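Local coordinates for flagellar hook protein FlgE (Caulobacter crescentus CB15, PDB 5AY6), which forms the flagellar hook, which probably works as a universal joint passing motor torque to the filament, at residues V83-I97 with I128-V140. Residues are numbered along the deposited sequence; the frame is centred on the assembly and turned at random.
Sequences VAYDAATNELVSSTI and IVNASGADDAEVV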
loop_
_atom_site.group_PDB
_atom_site.type_symbol
_atom_site.label_atom_id
_atom_site.label_comp_id
_atom_site.label_asym_id
_atom_site.label_seq_id
_atom_site.Cartn_x
_atom_site.Cartn_y
_atom_site.Cartn_z
ATOM N N VAL A 83 -7.557 -8.836 -9.880
ATOM C CA VAL A 83 -8.205 -8.371 -11.101
ATOM C C VAL A 83 -7.454 -7.169 -11.654
ATOM O O VAL A 83 -6.802 -6.434 -10.915
ATOM C CB VAL A 83 -9.683 -7.992 -10.875
ATOM C CG1 VAL A 83 -10.505 -9.230 -10.592
ATOM C CG2 VAL A 83 -9.814 -6.987 -9.738
ATOM N N ALA A 84 -7.530 -6.992 -12.967
ATOM C CA ALA A 84 -6.883 -5.869 -13.619
ATOM C C ALA A 84 -7.875 -5.221 -14.567
ATOM O O ALA A 84 -8.421 -5.887 -15.444
ATOM C CB ALA A 84 -5.634 -6.319 -14.364
ATOM N N TYR A 85 -8.123 -3.928 -14.373
ATOM C CA TYR A 85 -9.019 -3.190 -15.250
ATOM C C TYR A 85 -8.229 -2.228 -16.131
ATOM O O TYR A 85 -7.240 -1.643 -15.691
ATOM C CB TYR A 85 -10.056 -2.413 -14.442
ATOM C CG TYR A 85 -10.941 -3.267 -13.564
ATOM C CD1 TYR A 85 -10.630 -3.475 -12.231
ATOM C CD2 TYR A 85 -12.098 -3.848 -14.065
ATOM C CE1 TYR A 85 -11.441 -4.244 -11.422
ATOM C CE2 TYR A 85 -12.915 -4.618 -13.267
ATOM C CZ TYR A 85 -12.580 -4.814 -11.945
ATOM O OH TYR A 85 -13.389 -5.582 -11.142
ATOM N N ASP A 86 -8.672 -2.070 -17.375
ATOM C CA ASP A 86 -8.050 -1.124 -18.298
ATOM C C ASP A 86 -8.141 0.279 -17.708
ATOM O O ASP A 86 -9.215 0.712 -17.298
ATOM C CB ASP A 86 -8.726 -1.184 -19.667
ATOM C CG ASP A 86 -7.977 -0.402 -20.726
ATOM O OD1 ASP A 86 -7.300 -1.035 -21.563
ATOM O OD2 ASP A 86 -8.065 0.843 -20.724
ATOM N N ALA A 87 -7.011 0.977 -17.649
ATOM C CA ALA A 87 -6.957 2.271 -16.972
ATOM C C ALA A 87 -7.693 3.360 -17.746
ATOM O O ALA A 87 -8.088 4.377 -17.176
ATOM C CB ALA A 87 -5.514 2.678 -16.736
ATOM N N ALA A 88 -7.879 3.144 -19.043
ATOM C CA ALA A 88 -8.549 4.124 -19.886
ATOM C C ALA A 88 -10.021 3.782 -20.085
ATOM O O ALA A 88 -10.881 4.663 -20.021
ATOM C CB ALA A 88 -7.843 4.233 -21.237
ATOM N N THR A 89 -10.313 2.502 -20.308
ATOM C CA THR A 89 -11.660 2.085 -20.698
ATOM C C THR A 89 -12.480 1.469 -19.562
ATOM O O THR A 89 -13.683 1.262 -19.720
ATOM C CB THR A 89 -11.613 1.062 -21.842
ATOM O OG1 THR A 89 -11.220 -0.212 -21.319
ATOM C CG2 THR A 89 -10.628 1.500 -22.920
ATOM N N ASN A 90 -11.813 1.157 -18.449
ATOM C CA ASN A 90 -12.436 0.608 -17.237
ATOM C C ASN A 90 -12.991 -0.814 -17.387
ATOM O O ASN A 90 -13.688 -1.311 -16.500
ATOM C CB ASN A 90 -13.544 1.546 -16.746
ATOM C CG ASN A 90 -13.072 2.982 -16.621
ATOM O OD1 ASN A 90 -13.351 3.813 -17.482
ATOM N ND2 ASN A 90 -12.336 3.276 -15.553
ATOM N N GLU A 91 -12.669 -1.472 -18.498
ATOM C CA GLU A 91 -13.084 -2.854 -18.720
ATOM C C GLU A 91 -12.181 -3.828 -17.980
ATOM O O GLU A 91 -10.992 -3.564 -17.804
ATOM C CB GLU A 91 -13.056 -3.206 -20.207
ATOM C CG GLU A 91 -13.822 -2.275 -21.114
ATOM C CD GLU A 91 -13.493 -2.524 -22.574
ATOM O OE1 GLU A 91 -12.409 -2.088 -23.023
ATOM O OE2 GLU A 91 -14.310 -3.165 -23.268
ATOM N N LEU A 92 -12.739 -4.965 -17.568
ATOM C CA LEU A 92 -11.924 -6.039 -17.012
ATOM C C LEU A 92 -10.988 -6.577 -18.087
ATOM O O LEU A 92 -11.415 -6.857 -19.208
ATOM C CB LEU A 92 -12.797 -7.166 -16.456
ATOM C CG LEU A 92 -12.011 -8.287 -15.769
ATOM C CD1 LEU A 92 -11.382 -7.783 -14.479
ATOM C CD2 LEU A 92 -12.884 -9.503 -15.501
ATOM N N VAL A 93 -9.711 -6.709 -17.749
ATOM C CA VAL A 93 -8.706 -7.163 -18.707
ATOM C C VAL A 93 -8.195 -8.556 -18.345
ATOM O O VAL A 93 -7.929 -9.377 -19.222
ATOM C CB VAL A 93 -7.524 -6.166 -18.788
ATOM C CG1 VAL A 93 -6.336 -6.772 -19.515
ATOM C CG2 VAL A 93 -7.969 -4.888 -19.480
ATOM N N SER A 94 -8.074 -8.826 -17.049
ATOM C CA SER A 94 -7.635 -10.143 -16.598
ATOM C C SER A 94 -8.060 -10.413 -15.159
ATOM O O SER A 94 -8.194 -9.488 -14.351
ATOM C CB SER A 94 -6.122 -10.281 -16.720
ATOM O OG SER A 94 -5.469 -9.604 -15.663
ATOM N N SER A 95 -8.271 -11.693 -14.856
ATOM C CA SER A 95 -8.630 -12.143 -13.514
ATOM C C SER A 95 -7.872 -13.415 -13.147
ATOM O O SER A 95 -7.772 -14.337 -13.956
ATOM C CB SER A 95 -10.136 -12.398 -13.408
ATOM O OG SER A 95 -10.451 -13.073 -12.195
ATOM N N THR A 96 -7.335 -13.460 -11.932
ATOM C CA THR A 96 -6.733 -14.683 -11.417
ATOM C C THR A 96 -7.556 -15.241 -10.263
ATOM O O THR A 96 -7.082 -16.092 -9.509
ATOM C CB THR A 96 -5.288 -14.464 -10.931
ATOM O OG1 THR A 96 -5.288 -13.591 -9.792
ATOM C CG2 THR A 96 -4.424 -13.873 -12.046
ATOM N N ILE A 97 -8.785 -14.754 -10.120
ATOM C CA ILE A 97 -9.665 -15.240 -9.061
ATOM C C ILE A 97 -9.969 -16.712 -9.278
ATOM O O ILE A 97 -10.405 -17.121 -10.355
ATOM C CB ILE A 97 -10.989 -14.449 -8.994
ATOM C CG1 ILE A 97 -10.720 -12.949 -8.889
ATOM C CG2 ILE A 97 -11.828 -14.905 -7.804
ATOM C CD1 ILE A 97 -11.988 -12.106 -8.904
ATOM N N ILE A 128 -17.816 -7.826 -10.056
ATOM C CA ILE A 128 -16.445 -7.672 -10.531
ATOM C C ILE A 128 -16.480 -7.268 -12.001
ATOM O O ILE A 128 -15.596 -6.565 -12.493
ATOM C CB ILE A 128 -15.640 -8.972 -10.324
ATOM C CG1 ILE A 128 -15.459 -9.234 -8.826
ATOM C CG2 ILE A 128 -14.275 -8.896 -10.996
ATOM C CD1 ILE A 128 -15.338 -10.698 -8.469
ATOM N N VAL A 129 -17.527 -7.718 -12.683
ATOM C CA VAL A 129 -17.827 -7.301 -14.046
ATOM C C VAL A 129 -19.183 -6.604 -14.011
ATOM O O VAL A 129 -20.045 -6.978 -13.220
ATOM C CB VAL A 129 -17.831 -8.508 -15.016
ATOM C CG1 VAL A 129 -18.646 -8.220 -16.265
ATOM C CG2 VAL A 129 -16.406 -8.893 -15.380
ATOM N N ASN A 130 -19.365 -5.577 -14.836
ATOM C CA ASN A 130 -20.600 -4.800 -14.821
ATOM C C ASN A 130 -21.316 -4.853 -16.165
ATOM O O ASN A 130 -20.752 -4.492 -17.196
ATOM C CB ASN A 130 -20.299 -3.348 -14.434
ATOM C CG ASN A 130 -21.552 -2.531 -14.175
ATOM O OD1 ASN A 130 -22.668 -3.050 -14.204
ATOM N ND2 ASN A 130 -21.368 -1.244 -13.907
ATOM N N ALA A 131 -22.564 -5.306 -16.149
ATOM C CA ALA A 131 -23.342 -5.440 -17.373
ATOM C C ALA A 131 -23.977 -4.114 -17.777
ATOM O O ALA A 131 -24.301 -3.900 -18.944
ATOM C CB ALA A 131 -24.412 -6.507 -17.198
ATOM N N SER A 132 -24.143 -3.219 -16.808
ATOM C CA SER A 132 -24.824 -1.954 -17.053
ATOM C C SER A 132 -23.916 -0.752 -16.810
ATOM O O SER A 132 -24.377 0.302 -16.368
ATOM C CB SER A 132 -26.068 -1.851 -16.170
ATOM O OG SER A 132 -26.944 -2.941 -16.396
ATOM N N GLY A 133 -22.626 -0.908 -17.098
ATOM C CA GLY A 133 -21.671 0.159 -16.866
ATOM C C GLY A 133 -20.221 -0.289 -16.848
ATOM O O GLY A 133 -19.876 -1.350 -17.377
ATOM N N ALA A 134 -19.368 0.535 -16.244
ATOM C CA ALA A 134 -17.943 0.230 -16.158
ATOM C C ALA A 134 -17.710 -0.943 -15.222
ATOM O O ALA A 134 -18.255 -0.976 -14.117
ATOM C CB ALA A 134 -17.167 1.444 -15.688
ATOM N N ASP A 135 -16.906 -1.906 -15.662
ATOM C CA ASP A 135 -16.617 -3.082 -14.849
ATOM C C ASP A 135 -16.045 -2.701 -13.481
ATOM O O ASP A 135 -16.337 -3.348 -12.476
ATOM C CB ASP A 135 -15.646 -4.014 -15.576
ATOM C CG ASP A 135 -16.264 -4.674 -16.788
ATOM O OD1 ASP A 135 -17.506 -4.679 -16.902
ATOM O OD2 ASP A 135 -15.499 -5.191 -17.630
ATOM N N ASP A 136 -15.248 -1.636 -13.442
ATOM C CA ASP A 136 -14.540 -1.271 -12.219
ATOM C C ASP A 136 -15.337 -0.318 -11.323
ATOM O O ASP A 136 -14.796 0.240 -10.368
ATOM C CB ASP A 136 -13.168 -0.660 -12.561
ATOM C CG ASP A 136 -13.267 0.707 -13.226
ATOM O OD1 ASP A 136 -14.388 1.162 -13.545
ATOM O OD2 ASP A 136 -12.202 1.330 -13.443
ATOM N N ALA A 137 -16.620 -0.146 -11.621
ATOM C CA ALA A 137 -17.450 0.803 -10.885
ATOM C C ALA A 137 -17.488 0.522 -9.383
ATOM O O ALA A 137 -17.385 1.438 -8.572
ATOM C CB ALA A 137 -18.861 0.806 -11.442
ATOM N N GLU A 138 -17.633 -0.743 -9.010
ATOM C CA GLU A 138 -17.829 -1.061 -7.600
ATOM C C GLU A 138 -16.538 -0.937 -6.796
ATOM O O GLU A 138 -16.568 -0.535 -5.631
ATOM C CB GLU A 138 -18.439 -2.456 -7.456
ATOM C CG GLU A 138 -19.834 -2.526 -8.068
ATOM C CD GLU A 138 -20.664 -3.691 -7.567
ATOM O OE1 GLU A 138 -20.146 -4.513 -6.784
ATOM O OE2 GLU A 138 -21.846 -3.782 -7.959
ATOM N N VAL A 139 -15.402 -1.254 -7.412
ATOM C CA VAL A 139 -14.128 -1.086 -6.728
ATOM C C VAL A 139 -13.729 0.392 -6.704
ATOM O O VAL A 139 -13.157 0.866 -5.722
ATOM C CB VAL A 139 -13.000 -1.937 -7.370
ATOM C CG1 VAL A 139 -12.777 -1.572 -8.836
ATOM C CG2 VAL A 139 -11.707 -1.787 -6.578
ATOM N N VAL A 140 -14.048 1.120 -7.773
ATOM C CA VAL A 140 -13.753 2.549 -7.843
ATOM C C VAL A 140 -14.514 3.292 -6.749
ATOM O O VAL A 140 -14.018 4.268 -6.187
ATOM C CB VAL A 140 -14.096 3.133 -9.243
ATOM C CG1 VAL A 140 -14.300 4.640 -9.187
ATOM C CG2 VAL A 140 -13.000 2.780 -10.245
HETATM O O HOH W 1 -9.598 0.791 -14.319
#
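With chi1 of -60°, Y85 sets its ring anti to its own carbonyl carbon and brings it beneath D136 CB, which sits over one ring face, 3.7 Å from the Y85 ring centroid, a CH-pi contact. The chi1 of D136, 69°, wedges CG between backbone N and carbonyl carbon and swings the carboxylate toward N90. There N90 ND2 donates to D136 OD2 at 2.9 Å, meeting it on the syn side, and a water bridges the same oxygen to D86 O. The far end of the ring is fixed too: Y85 OH gives its hydrogen to I128 O (2.8 Å), in the carbonyl plane and on a lone pair. D135 CB lies at the ring edge, against CE2 of Y85. This is how the 128-140 loop, running into the short helix 137-140, lies across one face of the five-stranded antiparallel sheet in the FlgE third domain, next to the turn joining strands 76-86 and 92-99; Y52 and Y67 of the same sheet also touch V139. D135 ties both sides together: its OD2 takes a nearly straight bond (174°) from L92 N on the anti lone pair, while OD1 accepts from N130 N within its own loop. A leucine in place of Y85 would probably leave I128 O without its hydroxyl partner and D136 CB without a flat face to rest on. Further along, L92 CD2 meets V129 CG2 at 3.6 Å, the two side chains nearly perpendicular, and I97 CD1 reaches I128 CD1 tip to tip at 3.7 Å, with V83 CG1 against I128 CG2.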